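PDB 2PF5: tumor necrosis factor-inducible gene 6 protein from Homo sapiens, which binds hyaluronan through its Link domain and catalyses transfer of heavy chains from inter-alpha-inhibitor to hyaluronan, regulating organization of the extracellular matrix. Local coordinates for residues Y3-R8 / E24-H29; K34-A39 / T73-Y78; A49-M52 / R56-Y59. All coordinates share one frame; numbering follows the deposited sequence.

Contact 1: Y3-R8 / E24-H29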
# COMPACT_ATOMS: atom_id res chain seq x y z
N TYR A 3 -3.66 -5.43 4.03
CA TYR A 3 -3.30 -6.37 2.98
C TYR A 3 -2.90 -5.67 1.70
O TYR A 3 -3.19 -4.49 1.52
CB TYR A 3 -4.43 -7.39 2.72
CG TYR A 3 -5.73 -6.79 2.22
CD1 TYR A 3 -5.95 -6.62 0.85
CD2 TYR A 3 -6.74 -6.41 3.12
CE1 TYR A 3 -7.15 -6.08 0.39
CE2 TYR A 3 -7.93 -5.89 2.67
CZ TYR A 3 -8.14 -5.73 1.30
OH TYR A 3 -9.33 -5.21 0.83
N HIS A 4 -2.25 -6.42 0.81
CA HIS A 4 -1.72 -5.89 -0.45
C HIS A 4 -2.66 -6.27 -1.59
O HIS A 4 -3.14 -7.42 -1.65
CB HIS A 4 -0.33 -6.46 -0.68
CG HIS A 4 0.21 -6.28 -2.06
ND1 HIS A 4 0.26 -7.32 -2.97
CD2 HIS A 4 0.77 -5.21 -2.68
CE1 HIS A 4 0.81 -6.89 -4.10
NE2 HIS A 4 1.13 -5.62 -3.94
N ARG A 5 -2.88 -5.34 -2.52
CA ARG A 5 -3.71 -5.65 -3.69
C ARG A 5 -3.06 -5.08 -4.96
O ARG A 5 -2.52 -3.97 -4.96
CB ARG A 5 -5.14 -5.09 -3.53
CG ARG A 5 -6.09 -5.86 -2.58
CD ARG A 5 -6.77 -7.10 -3.23
NE ARG A 5 -7.64 -7.86 -2.31
CZ ARG A 5 -7.24 -8.75 -1.40
NH1 ARG A 5 -5.95 -9.05 -1.21
NH2 ARG A 5 -8.15 -9.33 -0.64
N GLU A 6 -3.11 -5.87 -6.03
CA GLU A 6 -2.71 -5.44 -7.39
C GLU A 6 -3.97 -5.14 -8.19
O GLU A 6 -5.04 -5.73 -7.93
CB GLU A 6 -2.07 -6.60 -8.13
CG GLU A 6 -0.71 -6.99 -7.67
CD GLU A 6 -0.11 -8.01 -8.60
OE1 GLU A 6 -0.84 -8.64 -9.38
OE2 GLU A 6 1.11 -8.18 -8.54
N ALA A 7 -3.85 -4.26 -9.21
CA ALA A 7 -4.84 -4.25 -10.29
C ALA A 7 -5.04 -5.65 -10.91
O ALA A 7 -4.10 -6.46 -10.96
CB ALA A 7 -4.44 -3.28 -11.41
N ARG A 8 -6.23 -5.88 -11.45
CA ARG A 8 -6.53 -7.10 -12.21
C ARG A 8 -5.47 -7.30 -13.31
O ARG A 8 -5.06 -8.42 -13.58
CB ARG A 8 -7.94 -7.01 -12.85
CG ARG A 8 -8.47 -8.30 -13.48
CD ARG A 8 -9.48 -8.09 -14.68
NE ARG A 8 -8.84 -7.28 -15.70
CZ ARG A 8 -8.03 -7.74 -16.64
NH1 ARG A 8 -7.80 -9.04 -16.79
NH2 ARG A 8 -7.46 -6.87 -17.47
N GLU A 24 -11.78 0.75 -1.18
CA GLU A 24 -13.17 1.05 -0.89
C GLU A 24 -14.13 -0.02 -1.40
O GLU A 24 -15.07 -0.44 -0.72
CB GLU A 24 -13.56 2.42 -1.46
CG GLU A 24 -12.86 3.61 -0.80
CD GLU A 24 -13.16 4.94 -1.49
OE1 GLU A 24 -13.73 4.93 -2.62
OE2 GLU A 24 -12.81 5.99 -0.90
N PHE A 25 -13.86 -0.47 -2.62
CA PHE A 25 -14.69 -1.46 -3.27
C PHE A 25 -14.74 -2.74 -2.42
O PHE A 25 -15.78 -3.42 -2.37
CB PHE A 25 -14.14 -1.77 -4.66
CG PHE A 25 -14.90 -2.84 -5.40
CD1 PHE A 25 -16.24 -2.67 -5.72
CD2 PHE A 25 -14.24 -3.97 -5.85
CE1 PHE A 25 -16.94 -3.66 -6.43
CE2 PHE A 25 -14.92 -4.95 -6.58
CZ PHE A 25 -16.26 -4.81 -6.86
N GLU A 26 -13.62 -3.04 -1.77
CA GLU A 26 -13.51 -4.29 -1.02
C GLU A 26 -13.95 -4.10 0.43
O GLU A 26 -13.84 -5.04 1.24
CB GLU A 26 -12.08 -4.86 -1.10
CG GLU A 26 -11.81 -5.43 -2.51
CD GLU A 26 -10.49 -6.20 -2.66
OE1 GLU A 26 -9.70 -6.28 -1.69
OE2 GLU A 26 -10.26 -6.76 -3.77
N GLY A 27 -14.45 -2.90 0.74
CA GLY A 27 -15.08 -2.62 2.03
C GLY A 27 -14.24 -1.80 3.01
O GLY A 27 -14.68 -1.57 4.14
N GLY A 28 -13.06 -1.37 2.59
CA GLY A 28 -12.13 -0.66 3.46
C GLY A 28 -11.69 0.69 2.93
O GLY A 28 -12.50 1.42 2.32
N HIS A 29 -10.44 1.03 3.23
CA HIS A 29 -9.80 2.30 2.85
C HIS A 29 -8.34 2.00 2.65
O HIS A 29 -7.89 0.90 3.02
CB HIS A 29 -9.98 3.37 3.96
CG HIS A 29 -11.41 3.59 4.33
ND1 HIS A 29 -12.27 4.35 3.57
CD2 HIS A 29 -12.15 3.08 5.35
CE1 HIS A 29 -13.48 4.32 4.12
NE2 HIS A 29 -13.43 3.55 5.19
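Oxygen OE1 of Glu26 is gripped by two donors from strand 2-5. The hydroxyl of Tyr3 gives its proton to it, with Tyr3 OH 2.8 Å from Glu26 OE1. This bond uses the anti lone pair, away from the other oxygen. Arg5 NE lies 2.7 Å from the same Glu26 OE1 and takes the syn lone pair, forming a salt bridge. The hydrogen bond is bent, with an N-H...O angle of 131°, and the oxygen is tilted from the guanidinium plane. A weak second bond runs from Arg5 NE to Glu26 OE2 at 3.2 Å.

The flat groups are turned differently. The Tyr3 ring is only 22° from the carboxylate plane, whereas the guanidinium is turned 64° from it. Tyr3 CE1 sits over the centre of one guanidinium face, 3.2 Å above its plane. The Arg5 chain bends at chi2 and folds back, which also brings Arg5 NH1 to His4 O at 3.3 Å. Arg5 was modelled in two conformers, so its share of the grip may be partial.

Glu26 lies just after helix 16-25, and Gly27 next to it has positive phi. Nearby, the disulfide Cys23-Cys92 ties this helix to strand 89-93, and Tyr3 packs on Cys92. The arrangement is a surface polar cluster of the Link module, joining its first strand to a helix C-terminus closed by a Schellman motif.

Contact 2: K34-A39 / T73-Y78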
# COMPACT_ATOMS: atom_id res chain seq x y z
N LYS A 34 0.88 4.26 9.75
CA LYS A 34 0.98 3.63 11.09
C LYS A 34 0.34 2.23 11.11
O LYS A 34 0.83 1.35 11.82
CB LYS A 34 0.36 4.52 12.14
CG LYS A 34 1.26 5.71 12.49
CD LYS A 34 0.46 6.69 13.29
CE LYS A 34 1.33 7.76 13.90
NZ LYS A 34 0.45 8.90 14.26
N GLN A 35 -0.72 2.05 10.31
CA GLN A 35 -1.37 0.75 10.16
C GLN A 35 -0.47 -0.24 9.46
O GLN A 35 -0.33 -1.39 9.91
CB GLN A 35 -2.74 0.87 9.47
CG GLN A 35 -3.83 1.44 10.41
CD GLN A 35 -5.03 2.02 9.66
OE1 GLN A 35 -5.07 2.06 8.41
NE2 GLN A 35 -6.00 2.52 10.42
N LEU A 36 0.12 0.18 8.35
CA LEU A 36 1.07 -0.65 7.64
C LEU A 36 2.25 -1.02 8.55
O LEU A 36 2.69 -2.19 8.53
CB LEU A 36 1.56 0.07 6.33
CG LEU A 36 2.47 -0.75 5.41
CD1 LEU A 36 1.78 -2.04 4.88
CD2 LEU A 36 2.99 0.13 4.21
N GLU A 37 2.74 -0.06 9.33
CA GLU A 37 3.85 -0.33 10.25
C GLU A 37 3.50 -1.36 11.35
O GLU A 37 4.32 -2.26 11.67
CB GLU A 37 4.45 0.96 10.84
CG GLU A 37 5.47 0.67 12.00
CD GLU A 37 6.73 -0.08 11.52
OE1 GLU A 37 6.94 -0.20 10.29
OE2 GLU A 37 7.52 -0.55 12.37
N ALA A 38 2.33 -1.19 11.96
CA ALA A 38 1.82 -2.16 12.94
C ALA A 38 1.68 -3.54 12.30
O ALA A 38 2.10 -4.56 12.87
CB ALA A 38 0.46 -1.66 13.52
N ALA A 39 1.13 -3.60 11.09
CA ALA A 39 1.04 -4.90 10.39
C ALA A 39 2.43 -5.55 10.21
O ALA A 39 2.61 -6.78 10.43
CB ALA A 39 0.32 -4.74 9.01
N THR A 73 15.07 -3.79 6.99
CA THR A 73 13.78 -3.89 7.71
C THR A 73 13.11 -2.53 7.98
O THR A 73 13.78 -1.52 8.23
CB THR A 73 13.85 -4.76 9.00
OG1 THR A 73 14.48 -4.03 10.06
CG2 THR A 73 14.62 -6.03 8.76
N GLY A 74 11.79 -2.53 7.94
CA GLY A 74 11.01 -1.33 8.11
C GLY A 74 10.17 -1.14 6.86
O GLY A 74 10.19 -1.98 5.96
N ILE A 75 9.42 -0.05 6.82
CA ILE A 75 8.71 0.37 5.61
C ILE A 75 9.69 1.16 4.76
O ILE A 75 10.33 2.10 5.24
CB ILE A 75 7.47 1.19 5.95
CG1 ILE A 75 6.44 0.32 6.71
CG2 ILE A 75 6.81 1.81 4.65
CD1 ILE A 75 5.32 1.13 7.29
N ILE A 76 9.85 0.75 3.50
CA ILE A 76 10.68 1.51 2.57
C ILE A 76 9.76 2.64 2.11
O ILE A 76 8.67 2.37 1.59
CB ILE A 76 11.16 0.63 1.38
CG1 ILE A 76 11.93 -0.60 1.90
CG2 ILE A 76 11.96 1.48 0.32
CD1 ILE A 76 13.22 -0.27 2.67
N ASP A 77 10.15 3.89 2.37
CA ASP A 77 9.26 5.03 2.12
C ASP A 77 9.60 5.62 0.73
O ASP A 77 10.70 6.11 0.53
CB ASP A 77 9.45 6.08 3.26
CG ASP A 77 8.65 7.38 3.05
OD1 ASP A 77 7.52 7.32 2.50
OD2 ASP A 77 9.13 8.44 3.50
N TYR A 78 8.68 5.56 -0.23
CA TYR A 78 8.88 6.28 -1.51
C TYR A 78 8.26 7.68 -1.42
O TYR A 78 8.24 8.43 -2.39
CB TYR A 78 8.22 5.50 -2.66
CG TYR A 78 8.97 4.28 -3.18
CD1 TYR A 78 10.13 3.80 -2.55
CD2 TYR A 78 8.49 3.60 -4.30
CE1 TYR A 78 10.80 2.69 -3.06
CE2 TYR A 78 9.14 2.48 -4.79
CZ TYR A 78 10.29 2.03 -4.17
OH TYR A 78 10.94 0.92 -4.71
O HOH W 1 8.95 1.29 9.27
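The flat group here is the carboxylate of Glu37, and Ile75 approaches it at oxygen OE1 instead of lying over a face. Glu37 OE1 is 3.7 Å from Ile75 CG1. A water stands well out of the carboxylate plane. It donates to Glu37 OE1 at 2.7 Å and accepts from the backbone Ile75 N at 2.8 Å. The two segments share no direct hydrogen bond, so this water makes the polar link between them. The other oxygen, OE2, turns to salt bridges with Arg40 and Lys41. These probably hold the carboxylate in its ionised form and fix its rotation.

The rest of the contact is apolar and centres on the tip of Ile75. CG1 of Ile75 is anti to the carbonyl carbon (chi1 -66°), and the extended chi2 (169°) carries CD1 up to the helix. There Ile75 CD1 touches the backbone, 3.5 Å from Glu37 N. It also meets Leu36 CG at 3.9 Å. Leu36 reaches over from the helix and its CD2 comes near the other branch of Ile75, CG2. The Glu37 chain bends at chi2 (65°), which brings OE1 alongside CG1 and CD1 of Ile75 while CB rests against Ile75 CD1.

Leu36 is buried and goes on to touch Phe44, Pro60, Val2 and Tyr91. Strand 74-80 pairs antiparallel with strand 56-61, through backbone bonds such as Gly74 with Ile61 and Ile76 with Tyr59. Helix 33-41 packs on the start of strand 74-80 through Ile75, and on strands 2-5 and 89-93.

Contact 3: A49-M52 / R56-Y59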
# COMPACT_ATOMS: atom_id res chain seq x y z
N ALA A 49 5.87 -2.01 -3.94
CA ALA A 49 5.50 -0.66 -3.55
C ALA A 49 4.00 -0.48 -3.82
O ALA A 49 3.50 -0.89 -4.88
CB ALA A 49 6.33 0.36 -4.36
N GLY A 50 3.30 0.14 -2.88
CA GLY A 50 1.89 0.43 -3.03
C GLY A 50 1.48 1.77 -2.47
O GLY A 50 2.07 2.24 -1.51
N TRP A 51 0.42 2.34 -3.05
CA TRP A 51 -0.27 3.49 -2.48
C TRP A 51 -0.84 3.19 -1.08
O TRP A 51 -1.35 2.09 -0.80
CB TRP A 51 -1.42 3.94 -3.39
CG TRP A 51 -0.98 4.46 -4.75
CD1 TRP A 51 -1.08 3.82 -5.95
CD2 TRP A 51 -0.40 5.75 -5.02
NE1 TRP A 51 -0.58 4.64 -6.97
CE2 TRP A 51 -0.16 5.82 -6.41
CE3 TRP A 51 -0.05 6.85 -4.21
CZ2 TRP A 51 0.40 6.97 -7.03
CZ3 TRP A 51 0.54 7.98 -4.82
CH2 TRP A 51 0.74 8.03 -6.22
N MET A 52 -0.78 4.21 -0.23
CA MET A 52 -1.39 4.16 1.09
C MET A 52 -1.98 5.52 1.40
O MET A 52 -1.97 6.40 0.55
CB MET A 52 -0.38 3.64 2.14
CG MET A 52 0.69 4.64 2.54
SD MET A 52 2.03 3.94 3.58
CE MET A 52 2.98 3.21 2.32
N ARG A 56 1.05 8.53 0.09
CA ARG A 56 2.33 7.88 0.27
C ARG A 56 2.44 6.57 -0.51
O ARG A 56 1.46 5.91 -0.72
CB ARG A 56 2.58 7.61 1.75
CG ARG A 56 4.03 7.37 2.10
CD ARG A 56 4.34 7.37 3.58
NE ARG A 56 4.07 8.65 4.20
CZ ARG A 56 4.85 9.70 4.06
NH1 ARG A 56 5.95 9.60 3.35
NH2 ARG A 56 4.53 10.83 4.64
N VAL A 57 3.65 6.21 -0.92
CA VAL A 57 3.89 4.92 -1.53
C VAL A 57 5.00 4.27 -0.72
O VAL A 57 5.94 4.92 -0.33
CB VAL A 57 4.29 5.06 -3.00
CG1 VAL A 57 4.79 3.71 -3.58
CG2 VAL A 57 3.09 5.56 -3.83
N GLY A 58 4.88 2.98 -0.45
CA GLY A 58 5.99 2.31 0.22
C GLY A 58 5.70 0.83 0.30
O GLY A 58 4.76 0.33 -0.32
N TYR A 59 6.52 0.12 1.07
CA TYR A 59 6.25 -1.33 1.22
C TYR A 59 6.94 -1.86 2.46
O TYR A 59 8.00 -1.38 2.82
CB TYR A 59 6.68 -2.13 -0.01
CG TYR A 59 8.14 -2.04 -0.41
CD1 TYR A 59 9.06 -3.02 -0.01
CD2 TYR A 59 8.59 -1.03 -1.27
CE1 TYR A 59 10.41 -2.97 -0.41
CE2 TYR A 59 9.95 -0.98 -1.69
CZ TYR A 59 10.83 -1.94 -1.25
OH TYR A 59 12.15 -1.90 -1.65
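Backbone hydrogen bonds join Gly50 and Gly58 in an antiparallel hydrogen-bonded pair. Gly50 N is 3.0 Å from Gly58 O, and Gly58 N returns a bond to Gly50 O. Nearer the turn, Met52 N reaches Arg56 O at 2.9 Å. Trp51 and Val57 form the non-hydrogen-bonded pair between them. CA-H...O contacts supplement these bonds, the shortest from Val57 CA to Gly50 O at 3.2 Å.

A CH-pi contact marks the face that carries Trp51 and Val57. CG2 of Val57 lies over the six-membered ring of Trp51, 3.7 Å from its centroid and 22° off the normal. CG2 is anti to the carbonyl carbon of Val57, which turns it over the indole. The indole NE1 is held by Leu14 O, and Trp88 meets the ring edge-to-face.

Apolar contacts fill in around this. The other branch of Val57, CG1, meets Ala49 CB at 3.8 Å. Ala49 also lies beside Tyr59, at CD2. Met52 runs along the glycine side: its CG touches Arg56 CB at 3.6 Å, and its bent chi3 (81°) brings CE against Gly58 N at 3.4 Å. The guanidinium of Arg56 leads away to Asp77.

This is a beta hairpin within the Link module. Strand 50-51 also pairs in parallel with strand 89-93, so the hairpin joins strands 56-61 and 74-80 to the rest of the sheet.

Overall arrangement
All three contacts belong to one Link module and reach the same mixed sheet. Contact 1 closes before contact 2 opens, and contact 3 is nested inside the loop that contact 2 closes. Contacts 1 and 2 lie on opposite sides of the chain's centre, with their own centres about 18 Å apart. Contact 3 is more central, about 13 Å from contact 1 and 9 Å from contact 2, centre to centre. Contacts 2 and 3 touch: strands 56-61 and 74-80 are neighbours, Arg56 bridges to Asp77, and Leu36 packs on Met52. Contact 1 ties the end region of helix 16-25 to the sheet, and contact 2 packs helix 33-41 on it, in this hyaluronan-binding domain.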